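CRISPR pre-crRNA endoribonuclease Cas5d (Mannheimia succiniciproducens, PDB 3KG4) processes CRISPR precursor transcripts as a metal-independent endoribonuclease, yielding the crRNAs used in adaptive defence against viruses and other mobile genetic elements. Local coordinates at residues A[51-56]-A[139-144]. Sequence-based numbering, arbitrary orientation.
Sequences INWVID and EMFKRR
In the hydrophobic core between the large antiparallel sheet of this Cas5-family protein and its helix 135-146, W53 of strand 51-60 meets F141 of the helix. The two backbones stay well apart, with CA of W53 10.7 Å from CA of F141. The benzene half of the indole does the touching: CZ2 of W53 lies 3.7 Å from CD1 of F141 and 3.8 Å from its CB, while the neighbouring CH2 of W53 comes to 3.9 Å from the same CB. F141 extends from the helix with CG anti to its backbone N (chi1 173°), which, with chi2 near 91°, carries CG and CD1 past CZ2 and CH2 of the indole. The rings meet obliquely, their planes inclined at 66° and the centroid of the W53 six-membered ring 5.2 Å from that of F141. Across one face of the indole, I51 CD1 packs toward the rim; I138 and L42 also touch W53, and F141 touches I45 of helix 35-45. The indole NE1 is hydrogen-bonded to the carbonyl oxygen of H46, satisfying the only polar atom of this buried side chain and helping to hold the ring in place. With no hydrogen bond or ion pair between them, residues 51-56 and 139-144 are joined by dispersion and the burial of two aromatic rings.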
loop_
_atom_site.group_PDB
_atom_site.type_symbol
_atom_site.label_atom_id
_atom_site.label_comp_id
_atom_site.label_asym_id
_atom_site.label_seq_id
_atom_site.Cartn_x
_atom_site.Cartn_y
_atom_site.Cartn_z
ATOM N N ILE A 51 -15.073 9.127 -3.519
ATOM C CA ILE A 51 -14.467 8.278 -2.459
ATOM C C ILE A 51 -12.983 8.550 -2.194
ATOM O O ILE A 51 -12.278 9.101 -3.030
ATOM C CB ILE A 51 -14.601 6.772 -2.768
ATOM C CG1 ILE A 51 -13.841 6.416 -4.043
ATOM C CG2 ILE A 51 -16.113 6.366 -2.816
ATOM C CD1 ILE A 51 -13.341 4.988 -4.121
ATOM N N ASN A 52 -12.541 8.142 -1.000
ATOM C CA ASN A 52 -11.127 8.070 -0.639
ATOM C C ASN A 52 -10.893 6.690 -0.060
ATOM O O ASN A 52 -11.744 6.166 0.680
ATOM C CB ASN A 52 -10.724 9.163 0.384
ATOM C CG ASN A 52 -10.464 10.537 -0.278
ATOM O OD1 ASN A 52 -10.842 11.586 0.273
ATOM N ND2 ASN A 52 -9.835 10.531 -1.467
ATOM N N TRP A 53 -9.790 6.076 -0.472
ATOM C CA TRP A 53 -9.362 4.801 0.078
ATOM C C TRP A 53 -8.636 5.032 1.390
ATOM O O TRP A 53 -7.702 5.862 1.465
ATOM C CB TRP A 53 -8.443 4.084 -0.872
ATOM C CG TRP A 53 -9.092 3.594 -2.069
ATOM C CD1 TRP A 53 -8.870 4.000 -3.342
ATOM C CD2 TRP A 53 -10.077 2.559 -2.135
ATOM N NE1 TRP A 53 -9.654 3.260 -4.215
ATOM C CE2 TRP A 53 -10.424 2.395 -3.488
ATOM C CE3 TRP A 53 -10.707 1.759 -1.174
ATOM C CZ2 TRP A 53 -11.382 1.469 -3.907
ATOM C CZ3 TRP A 53 -11.672 0.860 -1.581
ATOM C CH2 TRP A 53 -11.981 0.699 -2.933
ATOM N N VAL A 54 -9.042 4.311 2.422
ATOM C CA VAL A 54 -8.372 4.427 3.726
ATOM C C VAL A 54 -7.637 3.116 4.032
ATOM O O VAL A 54 -8.272 2.065 4.077
ATOM C CB VAL A 54 -9.404 4.784 4.810
ATOM C CG1 VAL A 54 -8.764 4.776 6.235
ATOM C CG2 VAL A 54 -10.042 6.133 4.483
ATOM N N ILE A 55 -6.310 3.176 4.264
ATOM C CA ILE A 55 -5.532 1.967 4.506
ATOM C C ILE A 55 -5.716 1.578 5.976
ATOM O O ILE A 55 -5.549 2.420 6.882
ATOM C CB ILE A 55 -4.042 2.148 4.184
ATOM C CG1 ILE A 55 -3.842 2.699 2.764
ATOM C CG2 ILE A 55 -3.280 0.818 4.244
ATOM C CD1 ILE A 55 -4.531 1.894 1.684
ATOM N N ASP A 56 -6.041 0.314 6.202
ATOM C CA ASP A 56 -6.242 -0.212 7.565
ATOM C C ASP A 56 -5.081 -1.086 8.027
ATOM O O ASP A 56 -4.628 -0.992 9.188
ATOM C CB ASP A 56 -7.551 -0.987 7.633
ATOM C CG ASP A 56 -8.738 -0.131 7.308
ATOM O OD1 ASP A 56 -8.894 0.917 7.955
ATOM O OD2 ASP A 56 -9.500 -0.494 6.372
ATOM N N GLU A 139 -17.500 -2.774 -5.240
ATOM C CA GLU A 139 -17.751 -3.758 -6.322
ATOM C C GLU A 139 -16.956 -3.465 -7.611
ATOM O O GLU A 139 -16.372 -4.360 -8.188
ATOM C CB GLU A 139 -19.268 -3.825 -6.642
ATOM N N MET A 140 -16.904 -2.204 -8.039
ATOM C CA MET A 140 -16.094 -1.817 -9.226
ATOM C C MET A 140 -14.585 -2.059 -8.999
ATOM O O MET A 140 -13.886 -2.579 -9.889
ATOM C CB MET A 140 -16.356 -0.356 -9.597
ATOM C CG MET A 140 -15.664 0.136 -10.903
ATOM S SD MET A 140 -16.451 1.548 -11.788
ATOM C CE MET A 140 -17.639 2.251 -10.614
ATOM N N PHE A 141 -14.088 -1.731 -7.800
ATOM C CA PHE A 141 -12.672 -1.993 -7.499
ATOM C C PHE A 141 -12.388 -3.470 -7.660
ATOM O O PHE A 141 -11.430 -3.868 -8.305
ATOM C CB PHE A 141 -12.276 -1.549 -6.079
ATOM C CG PHE A 141 -10.877 -1.980 -5.708
ATOM C CD1 PHE A 141 -9.785 -1.140 -5.966
ATOM C CD2 PHE A 141 -10.638 -3.240 -5.181
ATOM C CE1 PHE A 141 -8.505 -1.539 -5.681
ATOM C CE2 PHE A 141 -9.354 -3.653 -4.865
ATOM C CZ PHE A 141 -8.280 -2.814 -5.155
ATOM N N LYS A 142 -13.227 -4.307 -7.059
ATOM C CA LYS A 142 -12.953 -5.732 -7.074
ATOM C C LYS A 142 -13.022 -6.260 -8.504
ATOM O O LYS A 142 -12.190 -7.068 -8.916
ATOM C CB LYS A 142 -13.937 -6.484 -6.157
ATOM C CG LYS A 142 -13.862 -6.066 -4.707
ATOM C CD LYS A 142 -15.106 -6.482 -3.939
ATOM C CE LYS A 142 -14.948 -7.849 -3.351
ATOM N NZ LYS A 142 -14.384 -7.754 -1.978
ATOM N N ARG A 143 -13.994 -5.773 -9.273
ATOM C CA ARG A 143 -14.213 -6.297 -10.620
ATOM C C ARG A 143 -12.970 -6.000 -11.457
ATOM O O ARG A 143 -12.365 -6.911 -12.011
ATOM C CB ARG A 143 -15.445 -5.660 -11.237
ATOM C CG ARG A 143 -16.056 -6.452 -12.365
ATOM C CD ARG A 143 -17.527 -6.056 -12.560
ATOM N NE ARG A 143 -17.718 -4.599 -12.574
ATOM C CZ ARG A 143 -18.494 -3.894 -11.738
ATOM N NH1 ARG A 143 -18.561 -2.575 -11.884
ATOM N NH2 ARG A 143 -19.202 -4.468 -10.764
ATOM N N ARG A 144 -12.580 -4.724 -11.497
ATOM C CA ARG A 144 -11.314 -4.305 -12.130
ATOM C C ARG A 144 -10.101 -5.080 -11.658
ATOM O O ARG A 144 -9.258 -5.467 -12.473
ATOM C CB ARG A 144 -11.025 -2.845 -11.864
ATOM C CG ARG A 144 -12.013 -1.858 -12.434
ATOM C CD ARG A 144 -11.240 -0.777 -13.164
ATOM N NE ARG A 144 -11.838 0.547 -13.086
ATOM C CZ ARG A 144 -11.395 1.591 -13.787
ATOM N NH1 ARG A 144 -11.986 2.781 -13.675
ATOM N NH2 ARG A 144 -10.354 1.453 -14.612
#